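Local coordinates for protein transaminase (Bacillus megaterium, PDB 5G0A) that probably transfers amino groups from amines to carbonyl acceptors with S-selectivity, using pyridoxal-5'-phosphate as cofactor, at residues 32-37 and 44-49; 253-258 and 264-269; 376-381 and 463-468. All coordinates share one frame; numbering follows the deposited sequence.

Interaction 1 of 3, residues 32-37 and 44-49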
loop_
_atom_site.group_PDB
_atom_site.type_symbol
_atom_site.label_atom_id
_atom_site.label_comp_id
_atom_site.label_asym_id
_atom_site.label_seq_id
_atom_site.Cartn_x
_atom_site.Cartn_y
_atom_site.Cartn_z
ATOM N N GLN B 32 -22.543 -30.269 -8.421
ATOM C CA GLN B 32 -22.604 -31.622 -8.966
ATOM C C GLN B 32 -21.397 -31.810 -9.884
ATOM O O GLN B 32 -21.237 -31.047 -10.832
ATOM C CB GLN B 32 -23.893 -31.829 -9.757
ATOM C CG GLN B 32 -25.168 -31.677 -8.936
ATOM C CD GLN B 32 -26.409 -31.494 -9.793
ATOM O OE1 GLN B 32 -27.392 -32.215 -9.636
ATOM N NE2 GLN B 32 -26.374 -30.522 -10.699
ATOM N N PRO B 33 -20.547 -32.806 -9.592
ATOM C CA PRO B 33 -19.355 -33.021 -10.441
ATOM C C PRO B 33 -19.731 -33.460 -11.850
ATOM O O PRO B 33 -20.753 -34.134 -12.047
ATOM C CB PRO B 33 -18.548 -34.104 -9.708
ATOM C CG PRO B 33 -19.453 -34.666 -8.652
ATOM C CD PRO B 33 -20.666 -33.795 -8.502
ATOM N N VAL B 34 -18.927 -33.043 -12.823
ATOM C CA VAL B 34 -19.155 -33.375 -14.222
ATOM C C VAL B 34 -17.895 -34.092 -14.706
ATOM O O VAL B 34 -16.936 -33.445 -15.144
ATOM C CB VAL B 34 -19.481 -32.119 -15.083
ATOM C CG1 VAL B 34 -19.625 -32.475 -16.555
ATOM C CG2 VAL B 34 -20.762 -31.436 -14.594
ATOM N N PRO B 35 -17.892 -35.439 -14.632
ATOM C CA PRO B 35 -16.692 -36.159 -15.043
ATOM C C PRO B 35 -16.473 -36.186 -16.555
ATOM O O PRO B 35 -17.397 -36.424 -17.342
ATOM C CB PRO B 35 -16.901 -37.562 -14.468
ATOM C CG PRO B 35 -18.382 -37.726 -14.407
ATOM C CD PRO B 35 -18.925 -36.351 -14.086
ATOM N N ILE B 36 -15.241 -35.894 -16.947
ATOM C CA ILE B 36 -14.813 -36.022 -18.334
ATOM C C ILE B 36 -13.707 -37.061 -18.417
ATOM O O ILE B 36 -12.624 -36.888 -17.835
ATOM C CB ILE B 36 -14.343 -34.667 -18.909
ATOM C CG1 ILE B 36 -15.465 -33.621 -18.789
ATOM C CG2 ILE B 36 -13.832 -34.832 -20.342
ATOM C CD1 ILE B 36 -16.752 -33.975 -19.556
ATOM N N GLU B 37 -13.989 -38.159 -19.125
ATOM C CA GLU B 37 -13.042 -39.288 -19.246
ATOM C C GLU B 37 -11.950 -39.089 -20.297
ATOM O O GLU B 37 -10.840 -39.597 -20.151
ATOM C CB GLU B 37 -13.827 -40.605 -19.500
ATOM C CG GLU B 37 -12.963 -41.871 -19.681
ATOM C CD GLU B 37 -12.446 -42.066 -21.097
ATOM O OE1 GLU B 37 -13.124 -41.676 -22.067
ATOM O OE2 GLU B 37 -11.331 -42.631 -21.264
ATOM N N LEU B 44 -15.767 -33.298 -25.671
ATOM C CA LEU B 44 -15.508 -33.903 -24.369
ATOM C C LEU B 44 -16.316 -35.202 -24.298
ATOM O O LEU B 44 -17.462 -35.246 -24.743
ATOM C CB LEU B 44 -15.967 -32.971 -23.243
ATOM C CG LEU B 44 -15.605 -31.481 -23.444
ATOM C CD1 LEU B 44 -16.130 -30.644 -22.281
ATOM C CD2 LEU B 44 -14.105 -31.256 -23.676
ATOM N N ILE B 45 -15.715 -36.237 -23.724
ATOM C CA ILE B 45 -16.363 -37.543 -23.651
ATOM C C ILE B 45 -16.503 -37.881 -22.174
ATOM O O ILE B 45 -15.529 -37.910 -21.440
ATOM C CB ILE B 45 -15.579 -38.635 -24.423
ATOM C CG1 ILE B 45 -15.519 -38.325 -25.929
ATOM C CG2 ILE B 45 -16.222 -40.016 -24.242
ATOM C CD1 ILE B 45 -14.314 -37.535 -26.377
ATOM N N MET B 46 -17.733 -38.148 -21.748
ATOM C CA MET B 46 -17.990 -38.573 -20.380
ATOM C C MET B 46 -17.757 -40.080 -20.190
ATOM O O MET B 46 -17.581 -40.809 -21.170
ATOM C CB MET B 46 -19.410 -38.172 -19.977
ATOM C CG MET B 46 -19.649 -36.673 -20.099
ATOM S SD MET B 46 -21.248 -36.178 -19.458
ATOM C CE MET B 46 -21.034 -36.367 -17.688
ATOM N N PRO B 47 -17.720 -40.552 -18.928
ATOM C CA PRO B 47 -17.403 -41.969 -18.718
ATOM C C PRO B 47 -18.411 -42.920 -19.385
ATOM O O PRO B 47 -18.048 -44.020 -19.734
ATOM C CB PRO B 47 -17.473 -42.129 -17.198
ATOM C CG PRO B 47 -17.167 -40.759 -16.637
ATOM C CD PRO B 47 -17.686 -39.774 -17.661
ATOM N N ASP B 48 -19.655 -42.489 -19.539
ATOM C CA ASP B 48 -20.685 -43.346 -20.163
ATOM C C ASP B 48 -20.665 -43.253 -21.683
ATOM O O ASP B 48 -21.476 -43.900 -22.368
ATOM C CB ASP B 48 -22.078 -43.027 -19.612
ATOM C CG ASP B 48 -22.571 -41.630 -19.981
ATOM O OD1 ASP B 48 -21.897 -40.910 -20.744
ATOM O OD2 ASP B 48 -23.651 -41.250 -19.483
ATOM N N GLY B 49 -19.738 -42.449 -22.203
ATOM C CA GLY B 49 -19.597 -42.253 -23.635
ATOM C C GLY B 49 -20.363 -41.077 -24.214
ATOM O O GLY B 49 -20.297 -40.852 -25.421
HETATM O O HOH W 1 -15.710 -42.834 -22.296
#
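The pyrrolidine rings of Pro35 and Pro47 cross at about a right angle, the CB and CG atoms of one against the CG and CD atoms of the other, with Pro35 CB 3.9 Å from Pro47 CG. Beside them, Met46 bends at its last torsion (chi3 72°), which brings CE within 4.2 Å of Pro35 CD. Pro35 O is buried among carbons, Pro47 CD only 3.4 Å away, and finds no hydrogen-bond partner. One backbone bond ties the segments, Glu37 N to Ile45 O at 2.8 Å. Glu37 is partly exposed, and one water donates both to its OE1 and to Met46 O. Ile36 CD1 reaches Leu44 CB (3.9 Å) and Met46 CG (4.0 Å); an alanine here would probably open a gap between these two side chains. Tyr89 of the second subunit packs on Ile36 and Leu44, and Tyr82 of that subunit hydrogen-bonds to Ile36 O through its OH. Beyond Ile45, a type I turn from Met46 to Gly49 leads toward strand 51-54. The contact thus borders the small mixed sheet that holds strands 38-40, 43-45 and 51-54, at this class-III aminotransferase's interface with the second subunit.

Interaction 2 of 3, residues 253-258 and 264-269. Unlike the reference sequence in segment 264-269: Asn268 (reference Thr). With PLP (pyridoxal-5'-phosphate), chain K.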
loop_
_atom_site.group_PDB
_atom_site.type_symbol
_atom_site.label_atom_id
_atom_site.label_comp_id
_atom_site.label_asym_id
_atom_site.label_seq_id
_atom_site.Cartn_x
_atom_site.Cartn_y
_atom_site.Cartn_z
ATOM N N PRO B 253 -4.822 1.672 -31.895
ATOM C CA PRO B 253 -3.873 2.621 -32.466
ATOM C C PRO B 253 -3.720 3.889 -31.619
ATOM O O PRO B 253 -2.605 4.416 -31.495
ATOM C CB PRO B 253 -4.474 2.929 -33.865
ATOM C CG PRO B 253 -5.247 1.700 -34.200
ATOM C CD PRO B 253 -5.812 1.207 -32.886
ATOM N N GLN B 254 -4.814 4.363 -31.024
ATOM C CA GLN B 254 -4.714 5.564 -30.189
ATOM C C GLN B 254 -3.936 5.334 -28.889
ATOM O O GLN B 254 -3.228 6.217 -28.428
ATOM C CB GLN B 254 -6.082 6.179 -29.933
ATOM C CG GLN B 254 -6.557 7.006 -31.120
ATOM C CD GLN B 254 -7.826 7.796 -30.826
ATOM O OE1 GLN B 254 -8.161 8.078 -29.678
ATOM N NE2 GLN B 254 -8.529 8.177 -31.888
ATOM N N ILE B 255 -4.060 4.142 -28.315
ATOM C CA ILE B 255 -3.265 3.802 -27.131
ATOM C C ILE B 255 -1.782 3.685 -27.458
ATOM O O ILE B 255 -0.935 4.135 -26.679
ATOM C CB ILE B 255 -3.794 2.521 -26.436
ATOM C CG1 ILE B 255 -5.115 2.811 -25.700
ATOM C CG2 ILE B 255 -2.734 1.907 -25.508
ATOM C CD1 ILE B 255 -5.063 3.818 -24.546
ATOM N N ARG B 256 -1.461 3.102 -28.613
ATOM C CA ARG B 256 -0.071 2.974 -29.015
ATOM C C ARG B 256 0.561 4.364 -29.175
ATOM O O ARG B 256 1.660 4.619 -28.691
ATOM C CB ARG B 256 0.052 2.144 -30.307
ATOM C CG ARG B 256 1.434 2.185 -30.940
ATOM C CD ARG B 256 2.493 1.362 -30.209
ATOM N NE ARG B 256 2.919 1.958 -28.932
ATOM C CZ ARG B 256 3.845 1.437 -28.125
ATOM N NH1 ARG B 256 4.483 0.315 -28.434
ATOM N NH2 ARG B 256 4.149 2.063 -26.990
ATOM N N LYS B 257 -0.162 5.240 -29.871
ATOM C CA LYS B 257 0.258 6.624 -30.077
ATOM C C LYS B 257 0.397 7.387 -28.753
ATOM O O LYS B 257 1.419 8.019 -28.519
ATOM C CB LYS B 257 -0.732 7.325 -31.021
ATOM C CG LYS B 257 -0.393 8.779 -31.324
ATOM C CD LYS B 257 -1.127 9.235 -32.589
ATOM C CE LYS B 257 -1.035 10.745 -32.791
ATOM N NZ LYS B 257 -1.884 11.508 -31.829
ATOM N N MET B 258 -0.609 7.291 -27.890
ATOM C CA MET B 258 -0.602 7.989 -26.591
ATOM C C MET B 258 0.560 7.530 -25.696
ATOM O O MET B 258 1.268 8.355 -25.108
ATOM C CB MET B 258 -1.958 7.822 -25.868
ATOM C CG MET B 258 -2.006 8.401 -24.439
ATOM S SD MET B 258 -3.171 7.547 -23.336
ATOM C CE MET B 258 -2.252 6.066 -22.874
ATOM N N VAL B 264 5.684 6.014 -22.164
ATOM C CA VAL B 264 5.169 4.939 -21.283
ATOM C C VAL B 264 5.132 3.670 -22.137
ATOM O O VAL B 264 4.897 3.742 -23.355
ATOM C CB VAL B 264 3.774 5.360 -20.761
ATOM C CG1 VAL B 264 2.957 4.206 -20.190
ATOM C CG2 VAL B 264 3.918 6.507 -19.747
ATOM N N LEU B 265 5.420 2.524 -21.528
ATOM C CA LEU B 265 5.326 1.260 -22.250
ATOM C C LEU B 265 3.876 0.830 -22.518
ATOM O O LEU B 265 2.952 1.191 -21.788
ATOM C CB LEU B 265 6.083 0.150 -21.494
ATOM C CG LEU B 265 7.581 0.317 -21.281
ATOM C CD1 LEU B 265 8.114 -0.828 -20.408
ATOM C CD2 LEU B 265 8.348 0.412 -22.621
ATOM N N TRP B 266 3.692 0.055 -23.594
ATOM C CA TRP B 266 2.437 -0.612 -23.866
ATOM C C TRP B 266 2.616 -2.131 -23.797
ATOM O O TRP B 266 3.380 -2.725 -24.570
ATOM C CB TRP B 266 1.829 -0.172 -25.238
ATOM C CG TRP B 266 0.614 -0.959 -25.633
ATOM C CD1 TRP B 266 -0.409 -1.372 -24.810
ATOM C CD2 TRP B 266 0.274 -1.420 -26.949
ATOM N NE1 TRP B 266 -1.341 -2.082 -25.531
ATOM C CE2 TRP B 266 -0.950 -2.121 -26.842
ATOM C CE3 TRP B 266 0.886 -1.308 -28.218
ATOM C CZ2 TRP B 266 -1.571 -2.724 -27.944
ATOM C CZ3 TRP B 266 0.255 -1.910 -29.307
ATOM C CH2 TRP B 266 -0.949 -2.608 -29.163
ATOM N N ILE B 267 1.961 -2.737 -22.812
ATOM C CA ILE B 267 1.922 -4.191 -22.680
ATOM C C ILE B 267 0.594 -4.626 -23.262
ATOM O O ILE B 267 -0.464 -4.225 -22.780
ATOM C CB ILE B 267 1.947 -4.635 -21.187
ATOM C CG1 ILE B 267 3.205 -4.101 -20.475
ATOM C CG2 ILE B 267 1.819 -6.175 -21.120
ATOM C CD1 ILE B 267 3.169 -4.274 -18.941
ATOM N N ASN B 268 0.617 -5.458 -24.306
ATOM C CA ASN B 268 -0.639 -6.098 -24.681
ATOM C C ASN B 268 -0.693 -7.546 -24.209
ATOM O O ASN B 268 0.234 -8.310 -24.443
ATOM C CB ASN B 268 -0.967 -6.021 -26.184
ATOM C CG ASN B 268 -2.388 -6.442 -26.455
ATOM O OD1 ASN B 268 -3.346 -5.869 -25.895
ATOM N ND2 ASN B 268 -2.552 -7.481 -27.274
ATOM N N ASP B 269 -1.771 -7.865 -23.504
ATOM C CA ASP B 269 -1.971 -9.185 -22.925
ATOM C C ASP B 269 -2.605 -10.081 -23.986
ATOM O O ASP B 269 -3.782 -9.910 -24.324
ATOM C CB ASP B 269 -2.886 -9.063 -21.690
ATOM C CG ASP B 269 -3.020 -10.383 -20.915
ATOM O OD1 ASP B 269 -2.627 -11.448 -21.443
ATOM O OD2 ASP B 269 -3.510 -10.329 -19.766
HETATM N N1 PLP K . -4.763 -12.774 -19.203
HETATM C C2 PLP K . -5.848 -12.993 -19.983
HETATM C C2A PLP K . -6.276 -11.949 -20.990
HETATM C C3 PLP K . -6.564 -14.289 -19.904
HETATM O O3 PLP K . -7.616 -14.571 -20.686
HETATM C C4 PLP K . -6.098 -15.294 -18.937
HETATM C C4A PLP K . -6.784 -16.658 -18.855
HETATM C C5 PLP K . -4.928 -14.900 -18.115
HETATM C C6 PLP K . -4.343 -13.653 -18.277
HETATM C C5A PLP K . -4.372 -15.805 -17.025
HETATM O O4P PLP K . -3.901 -17.047 -17.502
HETATM P P PLP K . -3.850 -18.276 -16.450
HETATM O O1P PLP K . -3.126 -19.300 -17.282
HETATM O O2P PLP K . -3.106 -17.845 -15.198
HETATM O O3P PLP K . -5.287 -18.629 -16.170
#
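Segment 253-258, from helix 251-262, packs against strand 265-269 with their backbones closest at Arg256 and Trp266, whose CA atoms are 6.8 Å apart. This is the helix-to-second-strand half of a beta-alpha-beta crossover: strand 231-236, helix 251-262 and strand 265-269, the two strands being parallel neighbours in the seven-stranded central sheet of the PLP-dependent aminotransferase fold. That spacing is filled by side chains, chiefly the Trp266 indole, a wide flat group well suited to the space between helix and sheet.

The indole is covered on both faces. Ile255 CG2 sits over one, 4.2 Å from the centroid of the five-membered ring and 17° off its normal, a CH-pi contact; the backbone N of Asn268 lies over the opposite one, toward the rim. NH1 of Arg256 lies at the edge, in the ring plane. The arginine chain is bent at chi2 and chi3, which brings CD within 3.7 Å of Trp266 CE3, and the guanidinium is turned 80° from the ring plane. Trp266 CB lies over one guanidinium face, toward its rim, with NH2 3.7 Å from that carbon.

Arginine suits this buried place because its polar end is well supplied: NH2 makes a salt bridge to Asp292 and a hydrogen bond to Thr259, while NH1 bonds to Gln290 O. The same Asp292 oxygen takes the backbone N of Trp266, linking the two contacting residues through a shared partner. Trp266 NE1 bonds to Thr236 OG1, which helps to hold the indole in its rotation. The strand then carries Asp269 into the cofactor pocket, where its OD2, hydrogen-bonded to His149 ND1, lies 2.8 Å from N1 of the PLP pyridine ring.

Interaction 3 of 3, residues 376-381 and 463-468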
loop_
_atom_site.group_PDB
_atom_site.type_symbol
_atom_site.label_atom_id
_atom_site.label_comp_id
_atom_site.label_asym_id
_atom_site.label_seq_id
_atom_site.Cartn_x
_atom_site.Cartn_y
_atom_site.Cartn_z
ATOM N N LYS B 376 -34.469 -11.394 -32.349
ATOM C CA LYS B 376 -34.369 -10.008 -31.891
ATOM C C LYS B 376 -33.687 -9.897 -30.521
ATOM O O LYS B 376 -33.357 -8.795 -30.076
ATOM C CB LYS B 376 -35.750 -9.334 -31.907
ATOM C CG LYS B 376 -36.374 -9.310 -33.300
ATOM C CD LYS B 376 -37.730 -8.621 -33.351
ATOM C CE LYS B 376 -38.278 -8.681 -34.770
ATOM N NZ LYS B 376 -39.492 -7.842 -34.983
ATOM N N SER B 377 -33.465 -11.043 -29.872
ATOM C CA SER B 377 -32.679 -11.110 -28.635
ATOM C C SER B 377 -31.183 -10.897 -28.884
ATOM O O SER B 377 -30.422 -10.670 -27.937
ATOM C CB SER B 377 -32.895 -12.447 -27.918
ATOM O OG SER B 377 -32.407 -13.527 -28.703
ATOM N N ILE B 378 -30.763 -10.989 -30.143
ATOM C CA ILE B 378 -29.401 -10.598 -30.523
ATOM C C ILE B 378 -29.408 -9.109 -30.859
ATOM O O ILE B 378 -29.941 -8.704 -31.894
ATOM C CB ILE B 378 -28.843 -11.430 -31.709
ATOM C CG1 ILE B 378 -28.781 -12.920 -31.342
ATOM C CG2 ILE B 378 -27.458 -10.931 -32.116
ATOM C CD1 ILE B 378 -28.599 -13.854 -32.525
ATOM N N GLY B 379 -28.830 -8.301 -29.972
ATOM C CA GLY B 379 -28.704 -6.857 -30.199
ATOM C C GLY B 379 -27.581 -6.529 -31.159
ATOM O O GLY B 379 -27.728 -5.680 -32.050
ATOM N N ASN B 380 -26.454 -7.208 -30.974
ATOM C CA ASN B 380 -25.278 -7.077 -31.834
ATOM C C ASN B 380 -24.347 -8.280 -31.654
ATOM O O ASN B 380 -24.521 -9.072 -30.731
ATOM C CB ASN B 380 -24.515 -5.779 -31.544
ATOM C CG ASN B 380 -23.523 -5.436 -32.642
ATOM O OD1 ASN B 380 -23.794 -5.656 -33.821
ATOM N ND2 ASN B 380 -22.363 -4.913 -32.261
ATOM N N PHE B 381 -23.388 -8.423 -32.566
ATOM C CA PHE B 381 -22.329 -9.410 -32.405
ATOM C C PHE B 381 -21.100 -8.891 -33.119
ATOM O O PHE B 381 -21.192 -8.092 -34.066
ATOM C CB PHE B 381 -22.736 -10.801 -32.930
ATOM C CG PHE B 381 -22.817 -10.890 -34.428
ATOM C CD1 PHE B 381 -21.682 -11.157 -35.191
ATOM C CD2 PHE B 381 -24.036 -10.697 -35.079
ATOM C CE1 PHE B 381 -21.759 -11.228 -36.577
ATOM C CE2 PHE B 381 -24.117 -10.766 -36.461
ATOM C CZ PHE B 381 -22.981 -11.025 -37.211
ATOM N N TYR B 463 -32.169 -22.900 -31.206
ATOM C CA TYR B 463 -33.044 -23.500 -30.193
ATOM C C TYR B 463 -33.065 -22.741 -28.860
ATOM O O TYR B 463 -34.132 -22.547 -28.267
ATOM C CB TYR B 463 -32.634 -24.965 -29.964
ATOM C CG TYR B 463 -33.406 -25.668 -28.875
ATOM C CD1 TYR B 463 -34.692 -26.158 -29.114
ATOM C CD2 TYR B 463 -32.854 -25.856 -27.605
ATOM C CE1 TYR B 463 -35.407 -26.799 -28.117
ATOM C CE2 TYR B 463 -33.563 -26.500 -26.605
ATOM C CZ TYR B 463 -34.836 -26.972 -26.870
ATOM O OH TYR B 463 -35.555 -27.604 -25.888
ATOM N N ALA B 464 -31.889 -22.329 -28.386
ATOM C CA ALA B 464 -31.752 -21.628 -27.106
ATOM C C ALA B 464 -32.423 -20.251 -27.117
ATOM O O ALA B 464 -33.129 -19.882 -26.169
ATOM C CB ALA B 464 -30.275 -21.491 -26.733
ATOM N N LEU B 465 -32.181 -19.497 -28.185
ATOM C CA LEU B 465 -32.711 -18.143 -28.323
ATOM C C LEU B 465 -34.227 -18.136 -28.550
ATOM O O LEU B 465 -34.910 -17.202 -28.133
ATOM C CB LEU B 465 -31.978 -17.389 -29.437
ATOM C CG LEU B 465 -30.500 -17.054 -29.173
ATOM C CD1 LEU B 465 -29.856 -16.452 -30.406
ATOM C CD2 LEU B 465 -30.315 -16.128 -27.974
ATOM N N ASP B 466 -34.745 -19.179 -29.199
ATOM C CA ASP B 466 -36.194 -19.373 -29.302
ATOM C C ASP B 466 -36.819 -19.351 -27.912
ATOM O O ASP B 466 -37.792 -18.642 -27.673
ATOM C CB ASP B 466 -36.529 -20.704 -29.988
ATOM C CG ASP B 466 -36.606 -20.596 -31.502
ATOM O OD1 ASP B 466 -36.780 -19.479 -32.043
ATOM O OD2 ASP B 466 -36.506 -21.654 -32.158
ATOM N N TYR B 467 -36.234 -20.125 -26.997
ATOM C CA TYR B 467 -36.725 -20.261 -25.634
ATOM C C TYR B 467 -36.543 -18.972 -24.829
ATOM O O TYR B 467 -37.395 -18.624 -24.017
ATOM C CB TYR B 467 -36.027 -21.437 -24.939
ATOM C CG TYR B 467 -36.390 -21.626 -23.479
ATOM C CD1 TYR B 467 -37.500 -22.391 -23.105
ATOM C CD2 TYR B 467 -35.618 -21.048 -22.470
ATOM C CE1 TYR B 467 -37.831 -22.568 -21.767
ATOM C CE2 TYR B 467 -35.940 -21.217 -21.130
ATOM C CZ TYR B 467 -37.046 -21.975 -20.783
ATOM O OH TYR B 467 -37.363 -22.143 -19.449
ATOM N N LEU B 468 -35.429 -18.275 -25.052
ATOM C CA LEU B 468 -35.177 -17.006 -24.372
ATOM C C LEU B 468 -36.247 -15.949 -24.682
ATOM O O LEU B 468 -36.691 -15.239 -23.781
ATOM C CB LEU B 468 -33.792 -16.459 -24.719
ATOM C CG LEU B 468 -33.343 -15.251 -23.888
ATOM C CD1 LEU B 468 -32.757 -15.686 -22.548
ATOM C CD2 LEU B 468 -32.335 -14.425 -24.669
#
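Leu465 lays its forked end over Ser377 and Ile378, one methyl to each. CD1 comes 3.6 Å from Ile378 CD1 and 3.8 Å from Ile378 CG1, the two side chains crossing at about a right angle, so that methyl meets methyl in a compact hydrocarbon contact. The other branch, CD2, lies against the hydroxyl of Ser377, 3.4 Å from OG. Ile378 reaches across because its chain is extended, CD1 standing well away from the backbone (chi2 165°).

Ser377 holds OG in the crowded position between its backbone N and carbonyl carbon (chi1 65°), which turns the hydroxyl toward the helix. There OG hydrogen-bonds to OE1 of Glu469, the residue just after the helical segment. Small and polar, serine suits the spot: it can sit close under the leucines and still give its buried hydroxyl a partner. Its CB is the patch touched by Leu468, whose CD2 approaches to 3.8 Å. Leu465 and Leu468, three residues apart on the helix, nearly one turn, thus present neighbouring methyls to the same serine.

The buried contact is small and the direct touching is of side chains alone, joining the beginning of strand 378-384 to the end of the last helix, 451-468. Around it, Ile422 of helix 418-427 packs on Leu465 and Ile421 on Leu468, Ile392 of strand 387-392 also meets Leu468, and Ile378 leans on Val390 of that strand and on Gln372 of helix 353-374, so the helix is seated on the three-stranded antiparallel sheet.

Overall arrangement
The three contacts are separate, following one another along the chain without sharing elements. Interaction 1, partly buried at the subunit interface, lies on the opposite side of the chain's centre from interaction 2, with about 43 Å between their centres. It relies on loop and turn backbone, prolines, a water and residues of the second subunit. Interactions 2 and 3 are buried, are touched by no other chain, and each set a helix against a sheet, yet differ in chemistry: interaction 2 packs an indole from the central sheet against an arginine of the covering helix, on a strand whose Asp269 reaches the cofactor, whereas interaction 3 packs leucine and isoleucine methyls together beside one serine in the separate three-stranded sheet.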